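Local coordinates for protein double Glycine Motif Protease domain from AMS/PCAT Transporter (Lachnospiraceae bacterium C6A11, PDB 6MPZ) that probably cleaves leader peptides from lantibiotic-like precursors after a double glycine motif, as the papain-like C39 cysteine protease domain of a peptide-exporting AMS/PCAT transporter, at residues A[33-38]-A[92-97]; A[111-116]-A[128-133]. One frame throughout, in Å; residues are numbered along the deposited sequence.

Interaction 1 (A[33-38]-A[92-97])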
loop_
_atom_site.group_PDB
_atom_site.type_symbol
_atom_site.label_atom_id
_atom_site.label_comp_id
_atom_site.label_asym_id
_atom_site.label_seq_id
_atom_site.Cartn_x
_atom_site.Cartn_y
_atom_site.Cartn_z
ATOM N N ALA A 33 -2.272 7.063 -3.549
ATOM C CA ALA A 33 -2.623 8.489 -3.336
ATOM C C ALA A 33 -2.501 8.834 -1.842
ATOM O O ALA A 33 -1.859 9.835 -1.478
ATOM C CB ALA A 33 -4.027 8.811 -3.891
ATOM N N MET A 34 -3.048 7.951 -0.997
ATOM C CA MET A 34 -2.907 8.015 0.478
ATOM C C MET A 34 -1.464 8.012 0.936
ATOM O O MET A 34 -1.124 8.815 1.818
ATOM C CB MET A 34 -3.663 6.879 1.159
ATOM C CG MET A 34 -5.125 7.041 1.075
ATOM S SD MET A 34 -6.238 5.848 1.909
ATOM C CE MET A 34 -6.342 4.539 0.722
ATOM N N VAL A 35 -0.622 7.139 0.366
ATOM C CA VAL A 35 0.825 7.147 0.692
ATOM C C VAL A 35 1.497 8.475 0.287
ATOM O O VAL A 35 2.252 9.050 1.064
ATOM C CB VAL A 35 1.635 5.937 0.117
ATOM C CG1 VAL A 35 3.128 6.075 0.421
ATOM C CG2 VAL A 35 1.168 4.632 0.703
ATOM N N LEU A 36 1.209 8.942 -0.915
ATOM C CA LEU A 36 1.659 10.257 -1.377
ATOM C C LEU A 36 1.231 11.421 -0.457
ATOM O O LEU A 36 2.039 12.297 -0.133
ATOM C CB LEU A 36 1.172 10.501 -2.813
ATOM C CG LEU A 36 1.907 9.617 -3.854
ATOM C CD1 LEU A 36 1.151 9.586 -5.194
ATOM C CD2 LEU A 36 3.372 10.070 -4.039
ATOM N N ALA A 37 -0.027 11.383 -0.009
ATOM C CA ALA A 37 -0.576 12.379 0.901
ATOM C C ALA A 37 0.109 12.362 2.274
ATOM O O ALA A 37 0.306 13.412 2.848
ATOM C CB ALA A 37 -2.085 12.185 1.033
ATOM N N TYR A 38 0.506 11.176 2.771
ATOM C CA TYR A 38 1.274 11.054 4.024
ATOM C C TYR A 38 2.598 11.829 3.917
ATOM O O TYR A 38 3.012 12.492 4.883
ATOM C CB TYR A 38 1.541 9.577 4.381
ATOM C CG TYR A 38 2.442 9.349 5.582
ATOM C CD1 TYR A 38 1.931 9.350 6.894
ATOM C CD2 TYR A 38 3.812 9.169 5.425
ATOM C CE1 TYR A 38 2.772 9.131 8.004
ATOM C CE2 TYR A 38 4.669 8.964 6.521
ATOM C CZ TYR A 38 4.169 8.968 7.801
ATOM O OH TYR A 38 5.044 8.726 8.842
ATOM N N PRO A 92 3.269 4.315 6.448
ATOM C CA PRO A 92 2.308 3.415 5.776
ATOM C C PRO A 92 3.005 2.550 4.707
ATOM O O PRO A 92 4.108 2.888 4.231
ATOM C CB PRO A 92 1.354 4.406 5.106
ATOM C CG PRO A 92 2.268 5.529 4.715
ATOM C CD PRO A 92 3.229 5.665 5.862
ATOM N N CYS A 93 2.374 1.460 4.366
ATOM C CA CYS A 93 2.816 0.566 3.282
ATOM C C CYS A 93 1.538 0.086 2.590
ATOM O O CYS A 93 0.423 0.176 3.176
ATOM C CB CYS A 93 3.631 -0.655 3.807
ATOM S SG CYS A 93 2.758 -1.733 5.006
ATOM N N ILE A 94 1.683 -0.441 1.382
ATOM C CA ILE A 94 0.535 -0.958 0.643
ATOM C C ILE A 94 0.629 -2.473 0.674
ATOM O O ILE A 94 1.718 -3.025 0.459
ATOM C CB ILE A 94 0.501 -0.427 -0.838
ATOM C CG1 ILE A 94 0.296 1.111 -0.865
ATOM C CG2 ILE A 94 -0.634 -1.087 -1.597
ATOM C CD1 ILE A 94 0.408 1.789 -2.219
ATOM N N ILE A 95 -0.510 -3.140 0.924
ATOM C CA ILE A 95 -0.533 -4.565 1.006
ATOM C C ILE A 95 -1.645 -5.123 0.119
ATOM O O ILE A 95 -2.711 -4.501 -0.025
ATOM C CB ILE A 95 -0.652 -5.112 2.457
ATOM C CG1 ILE A 95 -1.977 -4.712 3.135
ATOM C CG2 ILE A 95 0.520 -4.660 3.272
ATOM C CD1 ILE A 95 -2.289 -5.404 4.462
ATOM N N HIS A 96 -1.347 -6.289 -0.470
ATOM C CA HIS A 96 -2.259 -7.074 -1.318
ATOM C C HIS A 96 -3.250 -7.801 -0.378
ATOM O O HIS A 96 -2.864 -8.245 0.686
ATOM C CB HIS A 96 -1.372 -8.030 -2.156
ATOM C CG HIS A 96 -2.069 -8.724 -3.291
ATOM N ND1 HIS A 96 -2.980 -8.104 -4.121
ATOM C CD2 HIS A 96 -1.925 -9.980 -3.774
ATOM C CE1 HIS A 96 -3.398 -8.959 -5.028
ATOM N NE2 HIS A 96 -2.768 -10.101 -4.845
ATOM N N TRP A 97 -4.517 -7.888 -0.762
ATOM C CA TRP A 97 -5.620 -8.225 0.165
ATOM C C TRP A 97 -6.651 -9.092 -0.545
ATOM O O TRP A 97 -7.219 -8.662 -1.555
ATOM C CB TRP A 97 -6.284 -6.914 0.634
ATOM C CG TRP A 97 -7.231 -6.958 1.828
ATOM C CD1 TRP A 97 -8.596 -6.924 1.804
ATOM C CD2 TRP A 97 -6.864 -6.975 3.212
ATOM N NE1 TRP A 97 -9.099 -6.910 3.091
ATOM C CE2 TRP A 97 -8.062 -6.958 3.970
ATOM C CE3 TRP A 97 -5.630 -7.012 3.888
ATOM C CZ2 TRP A 97 -8.066 -6.999 5.369
ATOM C CZ3 TRP A 97 -5.635 -7.039 5.287
ATOM C CH2 TRP A 97 -6.839 -7.052 6.006
#

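Interaction 2 (A[111-116]-A[128-133])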
loop_
_atom_site.group_PDB
_atom_site.type_symbol
_atom_site.label_atom_id
_atom_site.label_comp_id
_atom_site.label_asym_id
_atom_site.label_seq_id
_atom_site.Cartn_x
_atom_site.Cartn_y
_atom_site.Cartn_z
ATOM N N LYS A 111 -4.778 -6.466 19.429
ATOM C CA LYS A 111 -5.256 -7.542 18.591
ATOM C C LYS A 111 -5.791 -7.047 17.242
ATOM O O LYS A 111 -6.666 -7.687 16.666
ATOM C CB LYS A 111 -6.326 -8.324 19.359
ATOM C CG LYS A 111 -5.685 -9.153 20.485
ATOM C CD LYS A 111 -5.656 -8.495 21.852
ATOM C CE LYS A 111 -6.868 -8.922 22.669
ATOM N NZ LYS A 111 -6.859 -10.386 23.027
ATOM N N TYR A 112 -5.289 -5.906 16.776
ATOM C CA TYR A 112 -5.910 -5.161 15.643
ATOM C C TYR A 112 -4.864 -4.585 14.671
ATOM O O TYR A 112 -3.813 -4.050 15.094
ATOM C CB TYR A 112 -6.863 -4.045 16.147
ATOM C CG TYR A 112 -8.084 -4.606 16.815
ATOM C CD1 TYR A 112 -9.100 -5.137 16.062
ATOM C CD2 TYR A 112 -8.201 -4.660 18.213
ATOM C CE1 TYR A 112 -10.223 -5.692 16.657
ATOM C CE2 TYR A 112 -9.284 -5.271 18.810
ATOM C CZ TYR A 112 -10.303 -5.772 18.029
ATOM O OH TYR A 112 -11.418 -6.359 18.566
ATOM N N ALA A 113 -5.178 -4.710 13.384
ATOM C CA ALA A 113 -4.468 -4.027 12.300
ATOM C C ALA A 113 -5.295 -2.814 11.867
ATOM O O ALA A 113 -6.532 -2.888 11.782
ATOM C CB ALA A 113 -4.292 -4.967 11.114
ATOM N N TYR A 114 -4.606 -1.713 11.601
ATOM C CA TYR A 114 -5.245 -0.445 11.228
ATOM C C TYR A 114 -4.950 -0.099 9.752
ATOM O O TYR A 114 -3.794 0.189 9.348
ATOM C CB TYR A 114 -4.804 0.669 12.180
ATOM C CG TYR A 114 -5.372 0.487 13.562
ATOM C CD1 TYR A 114 -4.777 -0.401 14.464
ATOM C CD2 TYR A 114 -6.542 1.151 13.958
ATOM C CE1 TYR A 114 -5.314 -0.593 15.746
ATOM C CE2 TYR A 114 -7.080 0.963 15.234
ATOM C CZ TYR A 114 -6.470 0.088 16.117
ATOM O OH TYR A 114 -7.019 -0.087 17.349
ATOM N N ILE A 115 -6.030 -0.073 8.988
ATOM C CA ILE A 115 -6.014 -0.039 7.539
ATOM C C ILE A 115 -6.912 1.102 7.023
ATOM O O ILE A 115 -7.922 1.442 7.647
ATOM C CB ILE A 115 -6.460 -1.435 7.054
ATOM C CG1 ILE A 115 -5.286 -2.417 7.211
ATOM C CG2 ILE A 115 -7.004 -1.433 5.649
ATOM C CD1 ILE A 115 -5.671 -3.852 7.128
ATOM N N ASN A 116 -6.485 1.735 5.935
ATOM C CA ASN A 116 -7.374 2.569 5.090
ATOM C C ASN A 116 -7.669 1.728 3.872
ATOM O O ASN A 116 -6.809 1.527 3.027
ATOM C CB ASN A 116 -6.679 3.896 4.701
ATOM C CG ASN A 116 -6.691 4.933 5.836
ATOM O OD1 ASN A 116 -7.381 4.742 6.857
ATOM N ND2 ASN A 116 -5.889 6.017 5.685
ATOM N N GLU A 128 -6.675 -12.160 13.516
ATOM C CA GLU A 128 -6.942 -13.467 12.894
ATOM C C GLU A 128 -7.413 -13.246 11.472
ATOM O O GLU A 128 -6.881 -13.895 10.548
ATOM C CB GLU A 128 -7.902 -14.339 13.708
ATOM C CG GLU A 128 -9.253 -13.662 14.028
ATOM C CD GLU A 128 -10.339 -13.772 12.973
ATOM O OE1 GLU A 128 -10.218 -14.591 12.039
ATOM O OE2 GLU A 128 -11.316 -12.991 13.091
ATOM N N GLU A 129 -8.346 -12.297 11.285
ATOM C CA GLU A 129 -8.828 -11.945 9.954
ATOM C C GLU A 129 -7.696 -11.279 9.127
ATOM O O GLU A 129 -7.466 -11.654 7.989
ATOM C CB GLU A 129 -10.040 -11.034 10.048
ATOM C CG GLU A 129 -10.588 -10.557 8.712
ATOM C CD GLU A 129 -11.792 -9.664 8.835
ATOM O OE1 GLU A 129 -12.613 -9.940 9.717
ATOM O OE2 GLU A 129 -11.993 -8.756 7.992
ATOM N N PHE A 130 -6.955 -10.351 9.719
ATOM C CA PHE A 130 -5.779 -9.799 9.038
ATOM C C PHE A 130 -4.903 -10.885 8.469
ATOM O O PHE A 130 -4.621 -10.878 7.278
ATOM C CB PHE A 130 -4.920 -8.936 9.953
ATOM C CG PHE A 130 -3.718 -8.349 9.260
ATOM C CD1 PHE A 130 -3.832 -7.154 8.513
ATOM C CD2 PHE A 130 -2.501 -8.997 9.293
ATOM C CE1 PHE A 130 -2.728 -6.610 7.867
ATOM C CE2 PHE A 130 -1.404 -8.457 8.639
ATOM C CZ PHE A 130 -1.524 -7.249 7.933
ATOM N N ASP A 131 -4.518 -11.835 9.321
ATOM C CA ASP A 131 -3.621 -12.930 8.938
ATOM C C ASP A 131 -4.141 -13.743 7.755
ATOM O O ASP A 131 -3.336 -14.163 6.920
ATOM C CB ASP A 131 -3.307 -13.859 10.127
ATOM C CG ASP A 131 -2.409 -13.193 11.210
ATOM O OD1 ASP A 131 -1.902 -12.056 11.027
ATOM O OD2 ASP A 131 -2.189 -13.814 12.269
ATOM N N ARG A 132 -5.463 -13.959 7.639
ATOM C CA ARG A 132 -5.974 -14.666 6.444
ATOM C C ARG A 132 -6.136 -13.796 5.192
ATOM O O ARG A 132 -6.000 -14.309 4.088
ATOM C CB ARG A 132 -7.235 -15.465 6.733
ATOM C CG ARG A 132 -8.491 -14.735 7.110
ATOM C CD ARG A 132 -9.737 -15.634 7.046
ATOM N NE ARG A 132 -10.161 -16.084 8.387
ATOM C CZ ARG A 132 -10.875 -15.376 9.265
ATOM N NH1 ARG A 132 -11.407 -14.208 8.935
ATOM N NH2 ARG A 132 -11.169 -15.945 10.433
ATOM N N SER A 133 -6.411 -12.505 5.370
ATOM C CA SER A 133 -6.674 -11.566 4.272
ATOM C C SER A 133 -5.386 -11.004 3.610
ATOM O O SER A 133 -5.317 -10.851 2.372
ATOM C CB SER A 133 -7.531 -10.392 4.751
ATOM O OG SER A 133 -8.823 -10.835 5.054
#

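Interaction 1 (A[33-38]-A[92-97])
P92 sets its CD methylene over one face of the Y38 ring, and the pair brings the last turn of helix 27-38 against the residue that leads into strand 93-97. From CB outward, each atom of Y38 up to CZ meets the proline: CB touches P92 CG at 4.1 Å; CG sits under both P92 CD and P92 CG; CD2 makes the nearest approach, 3.6 Å to P92 CD, and CE2 and CZ still meet that same methylene. P92 CD is therefore centred over one ring face, only 12° off the ring normal, a well-aligned CH-pi contact. With CG anti to the backbone N (chi1 174°), the tyrosine is turned so that this face lies under P92 CD. At the tip, OH hydrogen-bonds the backbone O of Q7, so the N-terminal arm holds the polar end while P92 takes the face. The peptide bond before P92 is cis.

One turn back on the helix, V35 faces the strand. Its CG2 branch, anti to the carbonyl carbon, does the touching: it lies 4.0 Å from I94 CG1 and also meets I94 CD1, with P92 CG a looser neighbour at 4.3 Å. The CB of I94 does not face the helix directly, but its CG1-CD1 arm swings nearer. F141 of strand 137-142 packs against both V35 and I94 and joins them to the next strand. This is the helix-on-sheet seam of a papain-like C39 peptidase domain, where the helix beginning at C27, the likely nucleophile, backs onto the central sheet. With no hydrogen bond crossing between the two segments, the seam is held by close packing of methyl, methylene and ring surfaces and by the one CH-pi contact.

Interaction 2 (A[111-116]-A[128-133])
The ring of F130 meets strand 112-117 along its CD1-CE1 side, most closely at CD1: A113 CB comes to 3.4 Å from F130 CD1, approaching obliquely, while I115 CD1 arrives at the ring edge, near its plane. Elsewhere around this ring, F108 of strand 101-109 packs edge-to-face with it, and D131 OD1 lies in plane at the edge. In the C39 peptidase fold this is the short helix 127-133 folding back over the antiparallel sheet, after a hairpin in which strand 112-117 pairs with edge strand 123-126.

In this contact F130 supplies the helix side chain that reaches A113 and I115. Its CG is anti to the backbone N (chi1 -179°), which carries the ring outward from the helix to these alternate strand residues; Y112 and Y114 point to the other side of the sheet. The methyl of A113 is the closest strand atom to the ring, and I115 CD1 reaches the same CD1-CE1 side. I95 and L85 add further apolar cover to F130.

At the polar side of the helix, D131 OD1 forms a salt bridge with K86 NZ, tying helix 127-133 to helix 82-88. Back at the ring, I115 CD1 spans the CD1-CE1 bond, 4.0 Å from F130 CD1 and 4.1 Å from F130 CE1.

Both interactions set a helix against the same antiparallel sheet, and both are apolar with no hydrogen bond crossing. The touching residues are buried throughout, except that Y38 of interaction 1 is partly exposed. Interaction 1 lies about 3 Å from the chain centre (centre to centre), where the long helix 27-38 meets a central strand; interaction 2 sits about 14 Å out, where the short helix 127-133 covers the part of the sheet next to its edge strand. The inner seam combines a proline-tyrosine CH-pi pair with aliphatic packing, whereas the outer one relies on a single phenylalanine. They touch directly: I95 CD1 packs 3.6 Å from F130 CE1, and M34 SD lies 3.4 Å from N116 CB.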